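Local structure of D-isomer specific 2-hydroxyacid dehydrogenase family protein (Desulfovibrio vulgaris, 5TX7) at residues 69-75 with 90-96; 115-121 with 138-144; 156-161 with 181-187. The protein probably catalyses the NAD(P)-dependent interconversion of D-2-hydroxyacids and 2-oxoacids. All blocks are in the same frame, centred on the assembly; numbering follows the deposited sequence.

Contact 1. Residues 69-75 with 90-96; sequences FVSVLAT and IPVSNVP
Valines form the apolar centre of this pair of parallel strands. Val70, Val72 and Val92, all with chi1 t, meet through Val70 CB to Val92 CG2 at 4.2 Å and Val72 CG2 to Val92 CG1 at 3.9 Å; Ile90 extends the patch, its CG2 3.9 Å from Val70 CG2. Helix 82-87, the connection of this beta-alpha-beta unit, covers Ile90 and Val92 with Val82 and Ala85. On the other face of the sheet lie Ser71 and Ser93, and there the ring of Phe69 (chi1 t) puts CD1 4.0 Å from Pro91 CB and meets Ser93 OG edge-on, CZ to OG 3.4 Å. Helix 292-310 packs on this face, and Ser93 OG bonds to Val315 O. The backbones run 25° apart, pairing Val70 with Val92 and Ser71 with Ser93. The parallel ladder consists of Val70 N to Pro91 O (3.2 Å), Ser93 N to Val70 O (2.9 Å) and Val72 N to Ser93 O (2.7 Å). An inverse gamma turn centred on Leu73 follows the end of strand 69-72, yet Val95 N still reaches Ala74 O at 3.0 Å. At the polar edge, Asn94 ND2 (chi1 p) donates to Thr75 O at 2.8 Å and Thr75 OG1 (chi1 m) to Val95 O at 3.0 Å. One backbone bond and two using side chains thus carry the pairing past the regular ladder and tie together the loops at the strands' C-terminal ends.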
loop_
_atom_site.group_PDB
_atom_site.type_symbol
_atom_site.label_atom_id
_atom_site.label_comp_id
_atom_site.label_asym_id
_atom_site.label_seq_id
_atom_site.Cartn_x
_atom_site.Cartn_y
_atom_site.Cartn_z
ATOM N N PHE A 69 31.139 26.384 -2.925
ATOM C CA PHE A 69 30.482 25.119 -3.292
ATOM C C PHE A 69 28.995 25.095 -2.963
ATOM O O PHE A 69 28.586 25.461 -1.856
ATOM C CB PHE A 69 31.180 23.947 -2.587
ATOM C CG PHE A 69 30.609 22.596 -2.927
ATOM C CD1 PHE A 69 30.542 22.160 -4.250
ATOM C CD2 PHE A 69 30.160 21.736 -1.924
ATOM C CE1 PHE A 69 30.031 20.909 -4.563
ATOM C CE2 PHE A 69 29.647 20.492 -2.255
ATOM C CZ PHE A 69 29.582 20.081 -3.566
ATOM N N VAL A 70 28.190 24.654 -3.927
ATOM C CA VAL A 70 26.757 24.467 -3.694
ATOM C C VAL A 70 26.385 22.991 -3.808
ATOM O O VAL A 70 26.728 22.333 -4.798
ATOM C CB VAL A 70 25.926 25.292 -4.674
ATOM C CG1 VAL A 70 24.432 25.052 -4.444
ATOM C CG2 VAL A 70 26.276 26.770 -4.520
ATOM N N SER A 71 25.719 22.463 -2.789
ATOM C CA SER A 71 25.138 21.131 -2.902
ATOM C C SER A 71 23.616 21.243 -2.833
ATOM O O SER A 71 23.073 21.889 -1.932
ATOM C CB SER A 71 25.672 20.187 -1.826
ATOM O OG SER A 71 25.489 18.831 -2.231
ATOM N N VAL A 72 22.948 20.627 -3.802
ATOM C CA VAL A 72 21.505 20.673 -3.902
ATOM C C VAL A 72 20.916 19.423 -3.267
ATOM O O VAL A 72 21.317 18.301 -3.604
ATOM C CB VAL A 72 21.054 20.774 -5.364
ATOM C CG1 VAL A 72 19.530 20.822 -5.460
ATOM C CG2 VAL A 72 21.675 22.002 -6.010
ATOM N N LEU A 73 19.927 19.634 -2.395
ATOM C CA LEU A 73 19.321 18.589 -1.567
ATOM C C LEU A 73 18.151 17.954 -2.310
ATOM O O LEU A 73 17.012 17.926 -1.833
ATOM C CB LEU A 73 18.862 19.178 -0.225
ATOM C CG LEU A 73 19.896 19.934 0.614
ATOM C CD1 LEU A 73 19.219 20.693 1.750
ATOM C CD2 LEU A 73 20.946 18.980 1.147
ATOM N N ALA A 74 18.471 17.414 -3.476
ATOM C CA ALA A 74 17.500 16.917 -4.433
ATOM C C ALA A 74 18.262 16.349 -5.622
ATOM O O ALA A 74 19.462 16.530 -5.738
ATOM C CB ALA A 74 16.572 18.049 -4.900
ATOM N N THR A 75 17.544 15.671 -6.496
ATOM C CA THR A 75 18.079 15.254 -7.783
ATOM C C THR A 75 17.940 16.406 -8.783
ATOM O O THR A 75 18.825 16.635 -9.613
ATOM C CB THR A 75 17.326 14.019 -8.304
ATOM O OG1 THR A 75 17.289 13.010 -7.278
ATOM C CG2 THR A 75 18.017 13.457 -9.536
ATOM N N ILE A 90 32.232 27.883 -9.288
ATOM C CA ILE A 90 31.532 27.224 -8.185
ATOM C C ILE A 90 30.955 25.903 -8.691
ATOM O O ILE A 90 29.990 25.915 -9.442
ATOM C CB ILE A 90 30.389 28.120 -7.644
ATOM C CG1 ILE A 90 30.959 29.443 -7.100
ATOM C CG2 ILE A 90 29.602 27.400 -6.536
ATOM C CD1 ILE A 90 29.928 30.530 -6.933
ATOM N N PRO A 91 31.542 24.757 -8.294
ATOM C CA PRO A 91 30.912 23.462 -8.582
ATOM C C PRO A 91 29.554 23.341 -7.910
ATOM O O PRO A 91 29.394 23.793 -6.777
ATOM C CB PRO A 91 31.874 22.440 -7.966
ATOM C CG PRO A 91 33.159 23.158 -7.726
ATOM C CD PRO A 91 32.813 24.606 -7.552
ATOM N N VAL A 92 28.589 22.748 -8.602
ATOM C CA VAL A 92 27.271 22.476 -8.034
ATOM C C VAL A 92 27.070 20.975 -8.087
ATOM O O VAL A 92 27.162 20.371 -9.164
ATOM C CB VAL A 92 26.127 23.178 -8.795
ATOM C CG1 VAL A 92 24.794 22.908 -8.128
ATOM C CG2 VAL A 92 26.365 24.676 -8.840
ATOM N N SER A 93 26.792 20.381 -6.931
ATOM C CA SER A 93 26.485 18.960 -6.866
ATOM C C SER A 93 25.011 18.711 -6.523
ATOM O O SER A 93 24.384 19.521 -5.817
ATOM C CB SER A 93 27.386 18.281 -5.836
ATOM O OG SER A 93 28.734 18.274 -6.263
ATOM N N ASN A 94 24.476 17.587 -7.016
ATOM C CA ASN A 94 23.149 17.104 -6.591
ATOM C C ASN A 94 23.265 15.729 -5.943
ATOM O O ASN A 94 24.375 15.266 -5.692
ATOM C CB ASN A 94 22.160 17.119 -7.774
ATOM C CG ASN A 94 22.443 16.049 -8.808
ATOM O OD1 ASN A 94 23.498 15.388 -8.803
ATOM N ND2 ASN A 94 21.499 15.881 -9.720
ATOM N N VAL A 95 22.126 15.100 -5.653
ATOM C CA VAL A 95 22.083 13.744 -5.130
ATOM C C VAL A 95 21.096 12.906 -5.947
ATOM O O VAL A 95 19.881 12.994 -5.728
ATOM C CB VAL A 95 21.630 13.727 -3.660
ATOM C CG1 VAL A 95 21.714 12.309 -3.100
ATOM C CG2 VAL A 95 22.448 14.710 -2.820
ATOM N N PRO A 96 21.595 12.096 -6.894
ATOM C CA PRO A 96 20.700 11.147 -7.574
ATOM C C PRO A 96 20.476 9.873 -6.755
ATOM O O PRO A 96 21.302 9.531 -5.909
ATOM C CB PRO A 96 21.440 10.837 -8.879
ATOM C CG PRO A 96 22.882 11.029 -8.546
ATOM C CD PRO A 96 22.972 12.035 -7.414
#

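Contact 2. Residues 115-121 with 138-144; sequences CRRTALH and FWDSTQE
A helix-break-helix occupies residues 115-121, where helix 100-116 gives way to helix 118-126: Arg117, with positive phi (55/51), ends the first helix and is the N-cap of the second. Beside this kink, in the NAD-binding domain, runs the irregular segment 138-144, largely extended apart from a turn in the backbone at Asp140, with Cys115 opposite Glu144 and Arg116 opposite Gln143 (CA-CA 4.9 Å each). Glu144 N donates to Cys115 O at 3.0 Å. Gln143 (chi1 m, chi2 m) clasps Arg116 at the end of the first helix: its NE2 donates to Arg116 O at 2.9 Å and to Ser141 O at 3.0 Å, while its OE1 accepts from Arg116 NE at 2.8 Å. The guanidinium of Arg116 (m, m, m) also bonds to Ser102 O and Ala288 O of the second subunit, placing the contact at the dimer interface. His121 (chi1 m) is wedged edge-on against residues 138-141; its ND1 donates to Arg117 O at 2.8 Å, and Asp140 N makes a weak hydrogen bond to its NE2 at 3.1 Å. One water joins Arg116 NH1 to Glu144 O, 2.9 Å from each atom.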
loop_
_atom_site.group_PDB
_atom_site.type_symbol
_atom_site.label_atom_id
_atom_site.label_comp_id
_atom_site.label_asym_id
_atom_site.label_seq_id
_atom_site.Cartn_x
_atom_site.Cartn_y
_atom_site.Cartn_z
ATOM N N CYS A 115 -7.585 1.197 -4.906
ATOM C CA CYS A 115 -8.144 -0.135 -5.113
ATOM C C CYS A 115 -8.927 -0.700 -3.934
ATOM O O CYS A 115 -9.922 -1.395 -4.135
ATOM C CB CYS A 115 -7.063 -1.120 -5.519
ATOM S SG CYS A 115 -6.509 -0.754 -7.203
ATOM N N ARG A 116 -8.470 -0.398 -2.717
ATOM C CA ARG A 116 -9.098 -0.894 -1.468
ATOM C C ARG A 116 -9.755 0.201 -0.629
ATOM O O ARG A 116 -10.684 -0.086 0.128
ATOM C CB ARG A 116 -8.041 -1.597 -0.616
ATOM C CG ARG A 116 -7.125 -2.563 -1.369
ATOM C CD ARG A 116 -7.910 -3.651 -2.072
ATOM N NE ARG A 116 -8.507 -4.600 -1.121
ATOM C CZ ARG A 116 -8.198 -5.887 -0.984
ATOM N NH1 ARG A 116 -7.259 -6.476 -1.735
ATOM N NH2 ARG A 116 -8.847 -6.597 -0.065
ATOM N N ARG A 117 -9.299 1.454 -0.734
ATOM C CA ARG A 117 -9.874 2.556 0.030
ATOM C C ARG A 117 -9.853 2.249 1.524
ATOM O O ARG A 117 -10.877 2.385 2.188
ATOM C CB ARG A 117 -11.279 2.885 -0.496
ATOM C CG ARG A 117 -11.319 3.511 -1.881
ATOM C CD ARG A 117 -11.021 4.991 -1.793
ATOM N NE ARG A 117 -11.009 5.650 -3.092
ATOM C CZ ARG A 117 -10.612 6.917 -3.307
ATOM N NH1 ARG A 117 -10.132 7.683 -2.315
ATOM N NH2 ARG A 117 -10.660 7.429 -4.535
ATOM N N THR A 118 -8.690 1.854 2.057
ATOM C CA THR A 118 -8.627 1.430 3.470
ATOM C C THR A 118 -8.984 2.554 4.398
ATOM O O THR A 118 -9.699 2.345 5.366
ATOM C CB THR A 118 -7.262 0.902 3.904
ATOM O OG1 THR A 118 -6.266 1.883 3.624
ATOM C CG2 THR A 118 -6.954 -0.414 3.194
ATOM N N ALA A 119 -8.489 3.745 4.105
ATOM C CA ALA A 119 -8.732 4.920 4.950
ATOM C C ALA A 119 -10.189 5.370 4.937
ATOM O O ALA A 119 -10.699 5.848 5.957
ATOM C CB ALA A 119 -7.826 6.071 4.532
ATOM N N LEU A 120 -10.847 5.245 3.792
ATOM C CA LEU A 120 -12.293 5.478 3.721
ATOM C C LEU A 120 -13.040 4.537 4.673
ATOM O O LEU A 120 -13.789 4.982 5.514
ATOM C CB LEU A 120 -12.817 5.323 2.295
ATOM C CG LEU A 120 -14.338 5.370 2.119
ATOM C CD1 LEU A 120 -14.900 6.698 2.605
ATOM C CD2 LEU A 120 -14.726 5.139 0.664
ATOM N N HIS A 121 -12.802 3.242 4.564
ATOM C CA HIS A 121 -13.492 2.272 5.422
ATOM C C HIS A 121 -13.181 2.421 6.913
ATOM O O HIS A 121 -14.042 2.145 7.761
ATOM C CB HIS A 121 -13.211 0.851 4.969
ATOM C CG HIS A 121 -13.799 0.544 3.638
ATOM N ND1 HIS A 121 -13.081 0.671 2.474
ATOM C CD2 HIS A 121 -15.042 0.151 3.272
ATOM C CE1 HIS A 121 -13.844 0.353 1.450
ATOM N NE2 HIS A 121 -15.039 0.033 1.904
ATOM N N PHE A 138 -18.722 -5.210 5.446
ATOM C CA PHE A 138 -19.275 -4.337 4.404
ATOM C C PHE A 138 -18.149 -3.665 3.611
ATOM O O PHE A 138 -16.988 -3.704 4.014
ATOM C CB PHE A 138 -20.211 -3.266 5.005
ATOM C CG PHE A 138 -19.484 -2.143 5.694
ATOM C CD1 PHE A 138 -19.054 -2.271 7.015
ATOM C CD2 PHE A 138 -19.190 -0.967 5.008
ATOM C CE1 PHE A 138 -18.355 -1.253 7.634
ATOM C CE2 PHE A 138 -18.478 0.044 5.620
ATOM C CZ PHE A 138 -18.065 -0.093 6.937
ATOM N N TRP A 139 -18.518 -3.042 2.494
ATOM C CA TRP A 139 -17.608 -2.186 1.737
ATOM C C TRP A 139 -18.429 -1.176 0.937
ATOM O O TRP A 139 -19.400 -1.538 0.288
ATOM C CB TRP A 139 -16.621 -2.992 0.852
ATOM C CG TRP A 139 -17.231 -3.979 -0.115
ATOM C CD1 TRP A 139 -17.644 -3.735 -1.402
ATOM C CD2 TRP A 139 -17.462 -5.372 0.117
ATOM N NE1 TRP A 139 -18.135 -4.892 -1.974
ATOM C CE2 TRP A 139 -18.040 -5.907 -1.060
ATOM C CE3 TRP A 139 -17.248 -6.222 1.213
ATOM C CZ2 TRP A 139 -18.402 -7.252 -1.170
ATOM C CZ3 TRP A 139 -17.617 -7.549 1.110
ATOM C CH2 TRP A 139 -18.180 -8.055 -0.078
ATOM N N ASP A 140 -18.076 0.098 1.081
ATOM C CA ASP A 140 -18.606 1.200 0.265
ATOM C C ASP A 140 -17.898 1.360 -1.083
ATOM O O ASP A 140 -18.313 2.156 -1.915
ATOM C CB ASP A 140 -18.527 2.526 1.047
ATOM C CG ASP A 140 -19.358 2.519 2.345
ATOM O OD1 ASP A 140 -20.140 1.558 2.595
ATOM O OD2 ASP A 140 -19.218 3.500 3.106
ATOM N N SER A 141 -16.841 0.594 -1.306
ATOM C CA SER A 141 -16.058 0.700 -2.524
ATOM C C SER A 141 -15.623 -0.701 -2.857
ATOM O O SER A 141 -15.028 -1.359 -1.998
ATOM C CB SER A 141 -14.838 1.586 -2.260
ATOM O OG SER A 141 -14.297 2.082 -3.457
ATOM N N THR A 142 -15.914 -1.165 -4.071
ATOM C CA THR A 142 -15.465 -2.477 -4.510
ATOM C C THR A 142 -13.964 -2.664 -4.245
ATOM O O THR A 142 -13.141 -1.777 -4.571
ATOM C CB THR A 142 -15.700 -2.693 -6.020
ATOM O OG1 THR A 142 -17.104 -2.654 -6.313
ATOM C CG2 THR A 142 -15.124 -4.058 -6.459
ATOM N N GLN A 143 -13.630 -3.803 -3.629
ATOM C CA GLN A 143 -12.244 -4.160 -3.351
ATOM C C GLN A 143 -11.626 -4.751 -4.596
ATOM O O GLN A 143 -12.171 -5.711 -5.140
ATOM C CB GLN A 143 -12.187 -5.154 -2.185
ATOM C CG GLN A 143 -12.701 -4.602 -0.860
ATOM C CD GLN A 143 -11.904 -3.394 -0.405
ATOM O OE1 GLN A 143 -10.807 -3.517 0.161
ATOM N NE2 GLN A 143 -12.439 -2.212 -0.678
ATOM N N GLU A 144 -10.527 -4.173 -5.061
ATOM C CA GLU A 144 -9.991 -4.535 -6.371
ATOM C C GLU A 144 -8.577 -5.080 -6.191
ATOM O O GLU A 144 -7.752 -4.520 -5.475
ATOM C CB GLU A 144 -10.036 -3.345 -7.336
ATOM C CG GLU A 144 -10.366 -3.720 -8.780
ATOM C CD GLU A 144 -10.543 -2.515 -9.707
ATOM O OE1 GLU A 144 -11.134 -1.502 -9.287
ATOM O OE2 GLU A 144 -10.108 -2.583 -10.879
HETATM O O HOH W 1 -5.561 -5.291 -3.707
#

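Contact 3. Residues 156-161 with 181-187; sequences FGNTGR and SRFDPDY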
loop_
_atom_site.group_PDB
_atom_site.type_symbol
_atom_site.label_atom_id
_atom_site.label_comp_id
_atom_site.label_asym_id
_atom_site.label_seq_id
_atom_site.Cartn_x
_atom_site.Cartn_y
_atom_site.Cartn_z
ATOM N N PHE A 156 11.935 4.084 -17.727
ATOM C CA PHE A 156 12.425 2.847 -17.102
ATOM C C PHE A 156 13.841 3.020 -16.562
ATOM O O PHE A 156 14.719 2.168 -16.752
ATOM C CB PHE A 156 12.313 1.678 -18.102
ATOM C CG PHE A 156 12.064 0.327 -17.466
ATOM C CD1 PHE A 156 11.084 0.159 -16.474
ATOM C CD2 PHE A 156 12.769 -0.803 -17.901
ATOM C CE1 PHE A 156 10.855 -1.088 -15.915
ATOM C CE2 PHE A 156 12.525 -2.044 -17.358
ATOM C CZ PHE A 156 11.572 -2.192 -16.354
ATOM N N GLY A 157 14.046 4.130 -15.853
ATOM C CA GLY A 157 15.211 4.312 -14.985
ATOM C C GLY A 157 15.022 3.523 -13.698
ATOM O O GLY A 157 14.187 2.622 -13.629
ATOM N N ASN A 158 15.760 3.897 -12.660
ATOM C CA ASN A 158 15.768 3.146 -11.393
ATOM C C ASN A 158 14.385 3.026 -10.730
ATOM O O ASN A 158 14.024 1.943 -10.269
ATOM C CB ASN A 158 16.724 3.791 -10.384
ATOM C CG ASN A 158 18.188 3.748 -10.828
ATOM O OD1 ASN A 158 18.893 4.745 -10.753
ATOM N ND2 ASN A 158 18.641 2.602 -11.281
ATOM N N THR A 159 13.632 4.125 -10.694
ATOM C CA THR A 159 12.344 4.147 -10.004
ATOM C C THR A 159 11.333 3.272 -10.754
ATOM O O THR A 159 10.727 2.372 -10.178
ATOM C CB THR A 159 11.825 5.587 -9.860
ATOM O OG1 THR A 159 12.771 6.359 -9.143
ATOM C CG2 THR A 159 10.555 5.634 -9.086
ATOM N N GLY A 160 11.201 3.543 -12.047
ATOM C CA GLY A 160 10.440 2.712 -12.967
ATOM C C GLY A 160 10.729 1.226 -12.831
ATOM O O GLY A 160 9.820 0.433 -12.752
ATOM N N ARG A 161 11.991 0.855 -12.783
ATOM C CA ARG A 161 12.368 -0.555 -12.633
ATOM C C ARG A 161 11.926 -1.132 -11.309
ATOM O O ARG A 161 11.514 -2.293 -11.253
ATOM C CB ARG A 161 13.878 -0.725 -12.736
ATOM C CG ARG A 161 14.404 -0.519 -14.142
ATOM C CD ARG A 161 15.895 -0.291 -14.099
ATOM N NE ARG A 161 16.420 0.177 -15.372
ATOM C CZ ARG A 161 17.704 0.454 -15.585
ATOM N NH1 ARG A 161 18.596 0.328 -14.598
ATOM N NH2 ARG A 161 18.105 0.870 -16.783
ATOM N N SER A 181 16.874 3.303 -22.509
ATOM C CA SER A 181 17.529 2.027 -22.185
ATOM C C SER A 181 16.751 0.776 -22.637
ATOM O O SER A 181 15.556 0.637 -22.361
ATOM C CB SER A 181 17.755 1.953 -20.668
ATOM O OG SER A 181 16.511 1.941 -19.951
ATOM N N ARG A 182 17.459 -0.155 -23.275
ATOM C CA ARG A 182 16.957 -1.516 -23.512
ATOM C C ARG A 182 17.415 -2.407 -22.342
ATOM O O ARG A 182 18.275 -3.269 -22.509
ATOM C CB ARG A 182 17.465 -2.052 -24.861
ATOM N N PHE A 183 16.842 -2.174 -21.158
ATOM C CA PHE A 183 17.148 -2.950 -19.950
ATOM C C PHE A 183 16.128 -4.066 -19.825
ATOM O O PHE A 183 14.933 -3.792 -19.762
ATOM C CB PHE A 183 17.082 -2.069 -18.681
ATOM C CG PHE A 183 17.269 -2.844 -17.399
ATOM C CD1 PHE A 183 18.545 -3.248 -16.994
ATOM C CD2 PHE A 183 16.176 -3.199 -16.607
ATOM C CE1 PHE A 183 18.722 -4.006 -15.838
ATOM C CE2 PHE A 183 16.350 -3.929 -15.436
ATOM C CZ PHE A 183 17.623 -4.341 -15.057
ATOM N N ASP A 184 16.604 -5.309 -19.767
ATOM C CA ASP A 184 15.738 -6.478 -19.597
ATOM C C ASP A 184 15.815 -6.981 -18.147
ATOM O O ASP A 184 16.869 -7.449 -17.718
ATOM C CB ASP A 184 16.147 -7.588 -20.570
ATOM C CG ASP A 184 15.222 -8.807 -20.502
ATOM O OD1 ASP A 184 13.984 -8.625 -20.496
ATOM O OD2 ASP A 184 15.743 -9.953 -20.470
ATOM N N PRO A 185 14.704 -6.878 -17.384
ATOM C CA PRO A 185 14.700 -7.385 -16.012
ATOM C C PRO A 185 14.551 -8.896 -15.946
ATOM O O PRO A 185 14.233 -9.539 -16.953
ATOM C CB PRO A 185 13.491 -6.705 -15.392
ATOM C CG PRO A 185 12.570 -6.497 -16.524
ATOM C CD PRO A 185 13.399 -6.303 -17.747
ATOM N N ASP A 186 14.774 -9.450 -14.758
ATOM C CA ASP A 186 14.764 -10.899 -14.562
ATOM C C ASP A 186 13.419 -11.359 -13.986
ATOM O O ASP A 186 13.368 -11.977 -12.911
ATOM C CB ASP A 186 15.941 -11.323 -13.655
ATOM N N TYR A 187 12.329 -11.023 -14.687
ATOM C CA TYR A 187 10.985 -11.495 -14.332
ATOM C C TYR A 187 10.075 -11.467 -15.553
ATOM O O TYR A 187 10.273 -10.677 -16.478
ATOM C CB TYR A 187 10.370 -10.699 -13.166
ATOM C CG TYR A 187 10.177 -9.213 -13.431
ATOM C CD1 TYR A 187 9.126 -8.755 -14.217
ATOM C CD2 TYR A 187 11.055 -8.260 -12.889
ATOM C CE1 TYR A 187 8.967 -7.409 -14.483
ATOM C CE2 TYR A 187 10.885 -6.913 -13.139
ATOM C CZ TYR A 187 9.837 -6.498 -13.939
ATOM O OH TYR A 187 9.668 -5.184 -14.193
HETATM O O HOH W 2 11.768 -3.805 -13.534
#
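Arg161 and Phe183 supply the main side-chain encounter between the start of helix 158-169 and the loop 181-187. With chi1 m and the rest of its chain near trans, Arg161 stretches back along the helix start and lays its guanidinium flat on the Phe183 ring. The group centres are 4.1 Å apart and the planes meet at 22°; Arg161 CZ lies 4.1 Å from the ring centroid, a cation-pi contact, and Arg161 CD adds a CH-pi contact at 4.2 Å. Phe183, chi1 t, turns that face to the arginine while its edge receives Phe156, CD2 to Phe156 CE2 at 3.9 Å. Arg161 NE also makes a weak hydrogen bond to Phe156 O at 3.0 Å.

Phe156 has an off-rotamer chi1 of -149° and is buried, with its CA-to-CB bond directed toward the loop 181-187. The rim of its ring faces that loop, where CE2 is 3.8 Å from Phe183 O and 4.4 Å from Pro185 CD. Phe190 of strand 190-192 also meets this ring, linking it to the sheet. Tyr187, chi1 p, brings its OH to 4.2 Å from Phe156 CZ, and a water connects the segments there, 2.6 Å from Tyr187 OH and 2.7 Å from Arg161 O, to which it donates.

Gly157 is the N-cap of the helix, and the Arg161 N to Gly157 O bond of 2.9 Å opens its first turn. Gly155 and Gly157 in the turn after strand 150-154 and Gly160 in the first turn of the helix fit the GxGxxG pattern, consistent with the dinucleotide-binding turn of a Rossmann fold.

Overall arrangement
Contact 1 is the buried member of the set, whereas contacts 2 and 3 are only partly buried. It joins neighbouring strands of the five-stranded parallel sheet through regular backbone bonding over a valine core. Contacts 2 and 3 each set a helix end against an irregular loop: in contact 2 polar side chains and backbone do the joining beside the second subunit, while contact 3 relies on aromatic, cation-pi and water-mediated contacts near edge strand 190-192 of the seven-stranded sheet. No helix or strand is shared by two contacts, though strand 92-93 of contact 1 is followed by helix 100-116, which ends in contact 2, about 42 Å away between centres. Contact 3 comes within about 7 Å of contact 1 (nearest atoms).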